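Local atomic coordinates of acRAF (Thiomonas intermedia, PDB entry 4LOW), a protein that acts as a RuBisCO assembly factor in the alpha-carboxysome and is a member of the pterin-4-alpha-carbinolamine dehydratase family. Residues Gln29-Ala32 with Phe33-Ala36; Leu70-Ala73 with Glu74-Phe77. All coordinates share one frame; numbering follows the deposited sequence.

Contact 1 (Gln29-Ala32 with Phe33-Ala36). With FMT (formic acid), chain J.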
loop_
_atom_site.group_PDB
_atom_site.type_symbol
_atom_site.label_atom_id
_atom_site.label_comp_id
_atom_site.label_asym_id
_atom_site.label_seq_id
_atom_site.Cartn_x
_atom_site.Cartn_y
_atom_site.Cartn_z
ATOM N N GLN A 29 -10.033 -10.574 -2.257
ATOM C CA GLN A 29 -8.838 -11.376 -2.040
ATOM C C GLN A 29 -7.625 -10.486 -1.770
ATOM O O GLN A 29 -6.814 -10.754 -0.877
ATOM C CB GLN A 29 -8.580 -12.306 -3.251
ATOM C CG GLN A 29 -9.604 -13.437 -3.345
ATOM C CD GLN A 29 -9.751 -14.026 -4.736
ATOM O OE1 GLN A 29 -10.130 -13.348 -5.705
ATOM N NE2 GLN A 29 -9.500 -15.315 -4.855
ATOM N N THR A 30 -7.518 -9.389 -2.534
ATOM C CA THR A 30 -6.406 -8.445 -2.319
ATOM C C THR A 30 -6.491 -7.831 -0.921
ATOM O O THR A 30 -5.494 -7.736 -0.212
ATOM C CB THR A 30 -6.530 -7.321 -3.338
ATOM O OG1 THR A 30 -6.580 -7.892 -4.633
ATOM C CG2 THR A 30 -5.374 -6.338 -3.271
ATOM N N ARG A 31 -7.714 -7.471 -0.501
ATOM C CA ARG A 31 -7.902 -6.839 0.807
ATOM C C ARG A 31 -7.617 -7.810 1.940
ATOM O O ARG A 31 -7.031 -7.415 2.950
ATOM C CB ARG A 31 -9.318 -6.258 0.874
ATOM C CG ARG A 31 -9.575 -5.378 2.062
ATOM C CD ARG A 31 -8.633 -4.176 2.082
ATOM N NE ARG A 31 -7.564 -4.319 3.053
ATOM C CZ ARG A 31 -6.677 -3.382 3.342
ATOM N NH1 ARG A 31 -6.552 -2.309 2.560
ATOM N NH2 ARG A 31 -5.864 -3.537 4.373
ATOM N N ALA A 32 -8.024 -9.077 1.782
ATOM C CA ALA A 32 -7.730 -10.066 2.832
ATOM C C ALA A 32 -6.226 -10.214 2.950
ATOM O O ALA A 32 -5.708 -10.272 4.057
ATOM C CB ALA A 32 -8.374 -11.389 2.484
ATOM N N PHE A 33 -5.515 -10.233 1.834
ATOM C CA PHE A 33 -4.049 -10.342 1.885
ATOM C C PHE A 33 -3.437 -9.097 2.566
ATOM O O PHE A 33 -2.556 -9.219 3.410
ATOM C CB PHE A 33 -3.529 -10.528 0.466
ATOM C CG PHE A 33 -2.036 -10.520 0.376
ATOM C CD1 PHE A 33 -1.287 -11.619 0.796
ATOM C CD2 PHE A 33 -1.383 -9.476 -0.232
ATOM C CE1 PHE A 33 0.094 -11.666 0.614
ATOM C CE2 PHE A 33 0.002 -9.533 -0.431
ATOM C CZ PHE A 33 0.725 -10.637 -0.010
ATOM N N LEU A 34 -3.914 -7.891 2.196
ATOM C CA LEU A 34 -3.404 -6.674 2.825
ATOM C C LEU A 34 -3.649 -6.647 4.337
ATOM O O LEU A 34 -2.765 -6.251 5.119
ATOM C CB LEU A 34 -3.942 -5.395 2.173
ATOM C CG LEU A 34 -3.447 -5.147 0.756
ATOM C CD1 LEU A 34 -4.353 -4.138 0.067
ATOM C CD2 LEU A 34 -2.018 -4.549 0.774
ATOM N N ASP A 35 -4.857 -7.048 4.765
ATOM C CA ASP A 35 -5.117 -7.089 6.204
ATOM C C ASP A 35 -4.234 -8.127 6.912
ATOM O O ASP A 35 -3.732 -7.875 8.023
ATOM C CB ASP A 35 -6.592 -7.372 6.436
ATOM C CG ASP A 35 -7.477 -6.188 6.115
ATOM O OD1 ASP A 35 -7.137 -5.058 6.529
ATOM O OD2 ASP A 35 -8.592 -6.409 5.597
ATOM N N ALA A 36 -3.997 -9.281 6.256
ATOM C CA ALA A 36 -3.133 -10.305 6.855
ATOM C C ALA A 36 -1.658 -9.833 6.903
ATOM O O ALA A 36 -0.923 -10.083 7.872
ATOM C CB ALA A 36 -3.237 -11.614 6.085
HETATM C C FMT J . -3.295 -1.283 3.333
HETATM O O1 FMT J . -4.357 -0.762 3.661
HETATM O O2 FMT J . -2.845 -2.272 4.064
#

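Contact 2 (Leu70-Ala73 with Glu74-Phe77). With FMT (formic acid), chain D; FMT (formic acid), chain F.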
loop_
_atom_site.group_PDB
_atom_site.type_symbol
_atom_site.label_atom_id
_atom_site.label_comp_id
_atom_site.label_asym_id
_atom_site.label_seq_id
_atom_site.Cartn_x
_atom_site.Cartn_y
_atom_site.Cartn_z
ATOM N N LEU A 70 21.124 -8.380 2.715
ATOM C CA LEU A 70 19.945 -9.219 3.013
ATOM C C LEU A 70 20.319 -10.525 3.703
ATOM O O LEU A 70 21.287 -11.174 3.316
ATOM C CB LEU A 70 19.150 -9.533 1.732
ATOM C CG LEU A 70 18.453 -8.374 1.031
ATOM C CD1 LEU A 70 18.126 -8.748 -0.412
ATOM C CD2 LEU A 70 17.199 -7.944 1.788
ATOM N N GLY A 71 19.564 -10.866 4.736
ATOM C CA GLY A 71 19.787 -12.077 5.512
ATOM C C GLY A 71 18.540 -12.922 5.623
ATOM O O GLY A 71 17.501 -12.656 4.995
ATOM N N GLU A 72 18.634 -13.919 6.478
ATOM C CA GLU A 72 17.567 -14.874 6.708
ATOM C C GLU A 72 16.356 -14.318 7.407
ATOM O O GLU A 72 15.273 -14.847 7.195
ATOM C CB GLU A 72 18.081 -16.149 7.382
ATOM C CG GLU A 72 19.022 -16.957 6.489
ATOM C CD GLU A 72 18.430 -17.525 5.208
ATOM O OE1 GLU A 72 17.186 -17.535 5.075
ATOM O OE2 GLU A 72 19.213 -18.022 4.362
ATOM N N ALA A 73 16.498 -13.224 8.203
ATOM C CA ALA A 73 15.327 -12.623 8.840
ATOM C C ALA A 73 14.422 -12.031 7.753
ATOM O O ALA A 73 13.205 -12.216 7.805
ATOM C CB ALA A 73 15.733 -11.541 9.838
ATOM N N GLU A 74 15.018 -11.378 6.721
ATOM C CA GLU A 74 14.267 -10.785 5.604
ATOM C C GLU A 74 13.669 -11.873 4.728
ATOM O O GLU A 74 12.502 -11.797 4.359
ATOM C CB GLU A 74 15.141 -9.860 4.755
ATOM C CG GLU A 74 15.662 -8.667 5.533
ATOM C CD GLU A 74 17.049 -8.850 6.130
ATOM O OE1 GLU A 74 17.319 -9.890 6.772
ATOM O OE2 GLU A 74 17.878 -7.941 5.931
ATOM N N ARG A 75 14.451 -12.951 4.482
ATOM C CA ARG A 75 13.920 -14.050 3.681
ATOM C C ARG A 75 12.816 -14.795 4.422
ATOM O O ARG A 75 11.880 -15.282 3.784
ATOM C CB ARG A 75 15.036 -15.007 3.251
ATOM C CG ARG A 75 16.097 -14.327 2.414
ATOM C CD ARG A 75 17.086 -15.318 1.824
ATOM N NE ARG A 75 18.142 -14.608 1.099
ATOM C CZ ARG A 75 18.028 -14.130 -0.139
ATOM N NH1 ARG A 75 16.899 -14.292 -0.822
ATOM N NH2 ARG A 75 19.041 -13.489 -0.703
ATOM N N ALA A 76 12.923 -14.913 5.761
ATOM C CA ALA A 76 11.849 -15.602 6.504
ATOM C C ALA A 76 10.564 -14.778 6.475
ATOM O O ALA A 76 9.470 -15.344 6.362
ATOM C CB ALA A 76 12.282 -15.869 7.939
ATOM N N PHE A 77 10.701 -13.440 6.511
ATOM C CA PHE A 77 9.521 -12.575 6.404
ATOM C C PHE A 77 8.856 -12.755 5.037
ATOM O O PHE A 77 7.651 -12.976 4.936
ATOM C CB PHE A 77 9.923 -11.102 6.637
ATOM C CG PHE A 77 8.731 -10.171 6.689
ATOM C CD1 PHE A 77 8.232 -9.594 5.532
ATOM C CD2 PHE A 77 8.094 -9.905 7.894
ATOM C CE1 PHE A 77 7.107 -8.751 5.574
ATOM C CE2 PHE A 77 6.986 -9.039 7.943
ATOM C CZ PHE A 77 6.485 -8.497 6.784
HETATM C C FMT D . 19.386 -11.124 8.961
HETATM O O1 FMT D . 18.869 -10.150 9.504
HETATM O O2 FMT D . 19.152 -12.360 9.537
HETATM C C FMT F . 12.790 -15.801 0.198
HETATM O O1 FMT F . 12.228 -16.461 1.098
HETATM O O2 FMT F . 14.118 -16.089 -0.021
#

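Contact 1 (Gln29-Ala32 with Phe33-Ala36)
Arg31 leaves the helix with CG anti to the backbone N (chi1 -170°), then bends at chi2 and chi3, which brings its guanidinium over Leu34 and up to Asp35, whose own CG lies beside its backbone N (chi1 -73°). One turn on, Arg31 NH2 and Asp35 OD1 form a salt bridge at 2.9 Å. The bond is far from straight, and NH2 comes to OD1 from above the carboxylate plane; the two flat groups stand 42° apart. The second oxygen, Asp35 OD2, sits 3.4 Å from Arg31 NE. Leu34 CB lies over one face of the guanidinium, toward its rim, 3.5 Å from Arg31 NH2. At the edge, in plane, O1 of a formic acid molecule receives Arg31 NH1 at 2.9 Å and NH2 at 3.2 Å. The same molecule is also hydrogen-bonded to Arg31 NH1 of the second subunit, so it bridges the two copies. With a leucine in place of Arg31, Asp35 would probably be left without its charge partner, and the formic acid would lose its donors from this chain. On the inward side, Thr30 CG2 runs alongside Leu34, reaching CD1 at 4.1 Å, and both side chains rest on Val58. Thr30 OG1 is occupied by Thr55 O and Ser26 O. The ring of Phe33 meets those of Phe22 and Phe24. Backbone bonds such as Leu34 N to Thr30 O, 2.9 Å, carry the regular turns of helix 27-44, an amphipathic helix lying against the antiparallel sheet of the pterin dehydratase-like fold.

Contact 2 (Leu70-Ala73 with Glu74-Phe77)
The guanidinium of Arg75 has O2 of a formic acid molecule at its edge, in plane, and the extended chain that carries it runs past Gly71, with Arg75 CG 3.4 Å from Gly71 O. The bond to the formic acid, from Arg75 NH1 at 3.4 Å, is weak; the firmer partner of the group is Glu11, which forms a salt bridge with Arg75 NH2. The carboxylate of Glu72 is turned 54° from the guanidinium plane and touches carbon instead, with OE1 3.8 Å from Arg75 CB. Its charge is nearby but not paired across this contact: Glu72 OE2 is 4.8 Å from Arg75 NE. Glu74 does the opposite and reaches back toward the start of the helix. Its CG lies beside the backbone N, and a strong bend at chi2 (95°) brings OE1 to Gly71 N in a weak hydrogen bond of 3.2 Å. With Gly71 at the N-cap, this is the side-chain-to-backbone half of a capping box; the N-cap has no side chain to return the bond, and Gly71 O accepts from Glu74 N only weakly. The carboxylate probably also gains from the positive end of the helix, while OE2 takes Ala65 N. Gly71 O is better used by Arg75 N, at 3.1 Å. In the first turn, Ala73 N donates to O2 of another formic acid molecule at 3.1 Å. Leu70 CD2 packs against the stem of Glu74, 4.1 Å from CB, while Leu70 also touches Pro16 and Leu18. Phe77 points its ring elsewhere, onto Leu40, Ser41 and Thr44 of helix 27-44.

The two contacts are local turns on different helices, with centres about 22 Å apart on opposite sides of the chain's centre and nearest atoms about 8 Å apart. Both are partly buried, contact 1 more so. It lies in the first half of helix 27-44, past its opening residues, where regular bonds already join the backbone, and Arg31 packs on Glu42 of the second subunit. Contact 2 opens helix 72-84, and there Glu74 turns to backbone N-H groups, whereas Asp35 in contact 1 pairs with an arginine; no other chain of the assembly touches contact 2. The helices themselves meet: Phe33 from contact 1 packs on Val81 and Leu84, and Phe77 of contact 2 returns the packing from the other helix.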